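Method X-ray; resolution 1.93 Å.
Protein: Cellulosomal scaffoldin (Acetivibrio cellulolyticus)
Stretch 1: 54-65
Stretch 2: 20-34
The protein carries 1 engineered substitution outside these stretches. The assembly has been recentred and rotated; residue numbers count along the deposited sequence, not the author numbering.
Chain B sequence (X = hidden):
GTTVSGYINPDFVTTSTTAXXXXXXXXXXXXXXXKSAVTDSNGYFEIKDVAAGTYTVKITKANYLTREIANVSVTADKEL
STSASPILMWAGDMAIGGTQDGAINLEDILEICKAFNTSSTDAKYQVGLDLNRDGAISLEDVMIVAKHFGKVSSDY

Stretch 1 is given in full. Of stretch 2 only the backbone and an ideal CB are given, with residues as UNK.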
# COMPACT_ATOMS: atom_id res chain seq x y z
N THR B 54 -24.55 -31.03 5.74
CA THR B 54 -23.41 -30.52 4.99
C THR B 54 -23.77 -29.22 4.28
O THR B 54 -24.79 -29.16 3.58
CB THR B 54 -22.94 -31.53 3.93
OG1 THR B 54 -22.72 -32.81 4.54
CG2 THR B 54 -21.65 -31.07 3.27
N TYR B 55 -22.91 -28.22 4.42
CA TYR B 55 -23.22 -26.85 4.03
C TYR B 55 -22.07 -26.16 3.31
O TYR B 55 -20.90 -26.53 3.45
CB TYR B 55 -23.53 -25.99 5.27
CG TYR B 55 -24.64 -26.50 6.15
CD1 TYR B 55 -25.98 -26.26 5.84
CD2 TYR B 55 -24.36 -27.23 7.31
CE1 TYR B 55 -27.00 -26.73 6.65
CE2 TYR B 55 -25.38 -27.70 8.12
CZ TYR B 55 -26.70 -27.45 7.79
OH TYR B 55 -27.70 -27.92 8.60
N THR B 56 -22.44 -25.13 2.57
CA THR B 56 -21.50 -24.11 2.13
C THR B 56 -21.54 -23.00 3.17
O THR B 56 -22.61 -22.58 3.57
CB THR B 56 -21.89 -23.57 0.75
OG1 THR B 56 -21.89 -24.64 -0.19
CG2 THR B 56 -20.91 -22.50 0.29
N VAL B 57 -20.37 -22.55 3.62
CA VAL B 57 -20.28 -21.40 4.53
C VAL B 57 -19.79 -20.19 3.74
O VAL B 57 -18.79 -20.28 3.03
CB VAL B 57 -19.35 -21.71 5.72
CG1 VAL B 57 -19.21 -20.49 6.62
CG2 VAL B 57 -19.91 -22.88 6.52
N LYS B 58 -20.51 -19.06 3.85
CA LYS B 58 -20.19 -17.86 3.09
C LYS B 58 -19.77 -16.73 4.01
O LYS B 58 -20.42 -16.47 5.03
CB LYS B 58 -21.38 -17.41 2.23
CG LYS B 58 -21.06 -16.20 1.35
CD LYS B 58 -21.94 -16.12 0.11
CE LYS B 58 -23.36 -15.70 0.46
NZ LYS B 58 -24.19 -15.50 -0.76
N ILE B 59 -18.67 -16.07 3.66
CA ILE B 59 -18.10 -15.01 4.48
C ILE B 59 -18.05 -13.72 3.68
O ILE B 59 -17.51 -13.69 2.57
CB ILE B 59 -16.70 -15.36 5.01
CG1 ILE B 59 -16.71 -16.73 5.71
CG2 ILE B 59 -16.21 -14.29 5.99
CD1 ILE B 59 -16.25 -17.87 4.84
N THR B 60 -18.62 -12.65 4.25
CA THR B 60 -18.72 -11.37 3.56
C THR B 60 -18.31 -10.22 4.47
O THR B 60 -18.43 -10.30 5.70
CB THR B 60 -20.16 -11.13 3.03
OG1 THR B 60 -21.07 -11.04 4.12
CG2 THR B 60 -20.62 -12.26 2.12
N LYS B 61 -17.80 -9.16 3.86
CA LYS B 61 -17.55 -7.89 4.57
C LYS B 61 -17.36 -6.82 3.52
O LYS B 61 -16.75 -7.07 2.48
CB LYS B 61 -16.31 -7.96 5.46
CG LYS B 61 -16.19 -6.79 6.43
CD LYS B 61 -14.97 -6.90 7.33
CE LYS B 61 -14.77 -5.62 8.14
NZ LYS B 61 -13.54 -5.67 8.97
N ALA B 62 -17.88 -5.62 3.79
CA ALA B 62 -17.75 -4.50 2.88
C ALA B 62 -16.29 -4.32 2.49
O ALA B 62 -15.41 -4.35 3.35
CB ALA B 62 -18.30 -3.23 3.51
N ASN B 63 -16.05 -4.15 1.19
CA ASN B 63 -14.71 -3.98 0.62
C ASN B 63 -13.76 -5.19 0.71
O ASN B 63 -12.55 -5.03 0.50
CB ASN B 63 -14.04 -2.71 1.18
CG ASN B 63 -14.76 -1.44 0.75
OD1 ASN B 63 -15.47 -1.41 -0.25
ND2 ASN B 63 -14.55 -0.37 1.50
N TYR B 64 -14.30 -6.38 0.98
CA TYR B 64 -13.57 -7.65 0.93
C TYR B 64 -14.17 -8.57 -0.11
O TYR B 64 -15.39 -8.56 -0.33
CB TYR B 64 -13.62 -8.37 2.28
CG TYR B 64 -12.70 -7.79 3.31
CD1 TYR B 64 -13.06 -6.65 4.00
CD2 TYR B 64 -11.46 -8.37 3.58
CE1 TYR B 64 -12.20 -6.09 4.95
CE2 TYR B 64 -10.60 -7.82 4.52
CZ TYR B 64 -10.98 -6.67 5.20
OH TYR B 64 -10.13 -6.12 6.15
N LEU B 65 -13.33 -9.40 -0.71
CA LEU B 65 -13.78 -10.39 -1.68
C LEU B 65 -14.52 -11.53 -0.96
O LEU B 65 -13.98 -12.20 -0.09
CB LEU B 65 -12.59 -10.94 -2.46
CG LEU B 65 -12.89 -11.85 -3.64
CD1 LEU B 65 -13.52 -11.06 -4.78
CD2 LEU B 65 -11.61 -12.53 -4.08
N UNK B 20 -8.17 -5.13 16.41
CA UNK B 20 -9.56 -5.18 16.90
C UNK B 20 -10.61 -4.53 16.00
O UNK B 20 -11.77 -4.93 16.03
CB UNK B 20 -9.62 -4.51 18.27
N UNK B 21 -10.22 -3.54 15.20
CA UNK B 21 -11.14 -2.94 14.22
C UNK B 21 -11.25 -3.81 12.96
O UNK B 21 -12.35 -4.09 12.51
CB UNK B 21 -10.67 -1.53 13.84
N UNK B 22 -10.12 -4.24 12.41
CA UNK B 22 -10.13 -4.99 11.14
C UNK B 22 -10.54 -6.46 11.25
O UNK B 22 -10.96 -7.06 10.25
CB UNK B 22 -8.74 -4.92 10.51
N UNK B 23 -10.41 -7.05 12.44
CA UNK B 23 -10.83 -8.44 12.66
C UNK B 23 -12.33 -8.59 12.92
O UNK B 23 -12.90 -9.67 12.71
CB UNK B 23 -10.05 -9.03 13.84
N UNK B 24 -12.96 -7.52 13.38
CA UNK B 24 -14.39 -7.50 13.65
C UNK B 24 -15.17 -7.23 12.37
O UNK B 24 -14.65 -6.67 11.41
CB UNK B 24 -14.72 -6.45 14.71
N UNK B 25 -16.44 -7.65 12.38
CA UNK B 25 -17.39 -7.26 11.36
C UNK B 25 -17.53 -8.17 10.16
O UNK B 25 -18.27 -7.84 9.24
CB UNK B 25 -17.01 -5.86 10.86
N UNK B 26 -16.84 -9.31 10.14
CA UNK B 26 -17.05 -10.31 9.09
C UNK B 26 -18.33 -11.09 9.40
O UNK B 26 -18.50 -11.58 10.53
CB UNK B 26 -15.85 -11.25 8.98
N UNK B 27 -19.22 -11.19 8.42
CA UNK B 27 -20.47 -11.93 8.57
C UNK B 27 -20.31 -13.33 8.00
O UNK B 27 -19.93 -13.49 6.84
CB UNK B 27 -21.62 -11.20 7.88
N UNK B 28 -20.59 -14.33 8.82
CA UNK B 28 -20.44 -15.72 8.45
C UNK B 28 -21.82 -16.35 8.42
O UNK B 28 -22.51 -16.37 9.43
CB UNK B 28 -19.51 -16.46 9.42
N UNK B 29 -22.22 -16.83 7.25
CA UNK B 29 -23.55 -17.38 7.02
C UNK B 29 -23.42 -18.86 6.71
O UNK B 29 -22.52 -19.26 5.97
CB UNK B 29 -24.27 -16.65 5.88
N UNK B 30 -24.32 -19.67 7.27
CA UNK B 30 -24.44 -21.07 6.88
C UNK B 30 -25.54 -21.16 5.82
O UNK B 30 -26.73 -21.20 6.14
CB UNK B 30 -24.75 -21.96 8.08
N UNK B 31 -25.12 -21.16 4.55
CA UNK B 31 -26.04 -21.11 3.42
C UNK B 31 -27.00 -22.28 3.52
O UNK B 31 -26.58 -23.40 3.84
CB UNK B 31 -25.29 -21.13 2.09
N UNK B 32 -28.28 -22.02 3.28
CA UNK B 32 -29.33 -23.04 3.42
C UNK B 32 -30.08 -22.91 4.73
O UNK B 32 -31.16 -23.45 4.88
CB UNK B 32 -28.73 -24.44 3.32
N UNK B 33 -29.48 -22.21 5.69
CA UNK B 33 -30.15 -21.80 6.91
C UNK B 33 -30.26 -20.27 6.89
O UNK B 33 -29.72 -19.60 6.01
CB UNK B 33 -29.40 -22.29 8.15
N UNK B 34 -30.96 -19.73 7.88
CA UNK B 34 -30.98 -18.29 8.09
C UNK B 34 -30.08 -17.95 9.27
O UNK B 34 -30.30 -16.94 9.95
CB UNK B 34 -32.41 -17.79 8.33

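Position 20 lies in a helix arriving from earlier in the chain, with nothing of stretch 1 near its CB; it places almost no demand on the side chain, and the residue is Pro20. Position 21 is similarly unconstrained, its CB directed sideways into open space, and holds Ile21. At position 22 the ideal CB lies 4.7 Å from Tyr64 OH, so a small or medium side chain, apolar or polar, would fit; Val22 occupies it. Positions 23 and 24 point away from stretch 1, leaving the choice wide. They are Lys23 and Ala24, and the latter contributes through its backbone: Lys61 NZ donates a hydrogen bond to Ala24 O (2.9 Å).

Position 25 has phi/psi of 92/4°, where a CB would jam against the preceding carbonyl oxygen; an ideal CB would also sit 3.5 Å from Lys61 CE. Glycine is called for, and Gly25 is found.

At position 26 the CB points sideways, yet it is 4.3 Å from Ile59 CG2 and 4.7 Å from Lys61 CD, with the Tyr64 ring farther along. A long apolar or aromatic side chain could reach this group. Phe26, with chi1 in m, does so: Lys61 CD packs over its face, 3.6 Å from Phe26 CE1, and the ammonium forms an off-centre cation-pi contact. The edge of Phe26 meets the face of Tyr64, with the ring planes at 72°.

From position 27 the backbone pairs antiparallel with stretch 1, and successive side chains alternate between the sheet faces. Position 27 shares a face with Thr60, whose OG1 is 3.8 Å from the ideal CB; small polar or beta-branched residues suit. It is Thr27, whose OG1 donates to a water that also donates to Thr60 O and Gly25 O.

Position 28 lies on the other face, among Val57 and Ile59, which favours a branched aliphatic residue. Val28 places CG1 3.5 Å from Val57 CG1 and CG2 4.3 Å from Ile59 CG1.

Position 29 returns to the face of Lys58, whose charge would favour an acid, although a polar neutral residue could also serve. Glu29 is extended, with OE1 4.4 Å from Lys58 NZ, near but beyond a salt bridge. Its backbone pairs with that of Lys58 through two 2.9 Å hydrogen bonds, Glu29 N to Lys58 O and Lys58 N to Glu29 O.

At position 30 the ideal CB is 4.9 Å from Tyr55 CG and 5.2 Å from Val57 CG2, inviting an aliphatic side chain. Ile30 lays CG2 over the Tyr55 ring, 3.4 Å from Tyr55 CG.

Position 31, with CB 3.4 Å from Thr56 O and Lys58 CB nearby, suits a compact apolar residue; Val31 brings CG2 to 3.9 Å from Lys58 CB.

Position 32, at phi/psi 100/-19° in a type II turn, again demands glycine and is Gly32. Position 33 points toward Tyr55, where a small branched group fits: Thr33 CG2 lies 3.9 Å from Tyr55 CE1, while Thr33 OG1 donates to Ile30 O (2.6 Å). Position 34, beyond reach, is Thr34.

Stretch 2 20-34: PIVKAGFTVEIVGTT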
# COMPACT_ATOMS: atom_id res chain seq x y z
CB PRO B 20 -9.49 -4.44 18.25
CG PRO B 20 -8.17 -3.76 18.28
CD PRO B 20 -7.26 -4.60 17.44
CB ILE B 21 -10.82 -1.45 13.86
CG1 ILE B 21 -11.47 -1.06 12.53
CG2 ILE B 21 -9.33 -1.17 13.78
CD1 ILE B 21 -11.44 0.42 12.22
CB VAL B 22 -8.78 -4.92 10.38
CG1 VAL B 22 -8.40 -3.47 10.11
CG2 VAL B 22 -7.67 -5.63 11.14
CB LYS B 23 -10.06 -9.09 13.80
CG LYS B 23 -8.65 -9.49 13.42
CD LYS B 23 -7.97 -10.16 14.60
CE LYS B 23 -6.50 -10.42 14.34
NZ LYS B 23 -5.84 -10.91 15.58
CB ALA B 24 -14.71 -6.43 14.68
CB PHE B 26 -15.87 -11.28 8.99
CG PHE B 26 -14.59 -10.64 8.49
CD1 PHE B 26 -14.35 -10.52 7.13
CD2 PHE B 26 -13.63 -10.19 9.39
CE1 PHE B 26 -13.17 -9.95 6.67
CE2 PHE B 26 -12.45 -9.61 8.93
CZ PHE B 26 -12.23 -9.49 7.58
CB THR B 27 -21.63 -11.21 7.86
OG1 THR B 27 -21.74 -9.87 8.35
CG2 THR B 27 -22.94 -11.93 8.10
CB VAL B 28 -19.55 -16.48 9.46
CG1 VAL B 28 -19.35 -17.93 9.02
CG2 VAL B 28 -18.21 -15.79 9.60
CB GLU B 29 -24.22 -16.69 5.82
CG GLU B 29 -25.34 -17.53 5.19
CD GLU B 29 -26.11 -16.85 4.08
OE1 GLU B 29 -25.57 -15.97 3.37
OE2 GLU B 29 -27.29 -17.24 3.91
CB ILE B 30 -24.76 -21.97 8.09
CG1 ILE B 30 -23.63 -21.85 9.13
CG2 ILE B 30 -24.94 -23.42 7.65
CD1 ILE B 30 -23.91 -22.56 10.42
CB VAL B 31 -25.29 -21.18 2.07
CG1 VAL B 31 -26.27 -21.21 0.90
CG2 VAL B 31 -24.33 -20.00 1.92
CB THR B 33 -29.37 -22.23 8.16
OG1 THR B 33 -28.17 -21.44 8.28
CG2 THR B 33 -28.98 -23.71 8.09
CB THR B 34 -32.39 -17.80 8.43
OG1 THR B 34 -32.77 -18.33 9.71
CG2 THR B 34 -33.39 -18.24 7.37
O HOH W 1 -20.06 -7.93 7.29
O HOH W 2 -22.05 -13.68 4.90
O HOH W 3 -25.33 -24.88 1.99
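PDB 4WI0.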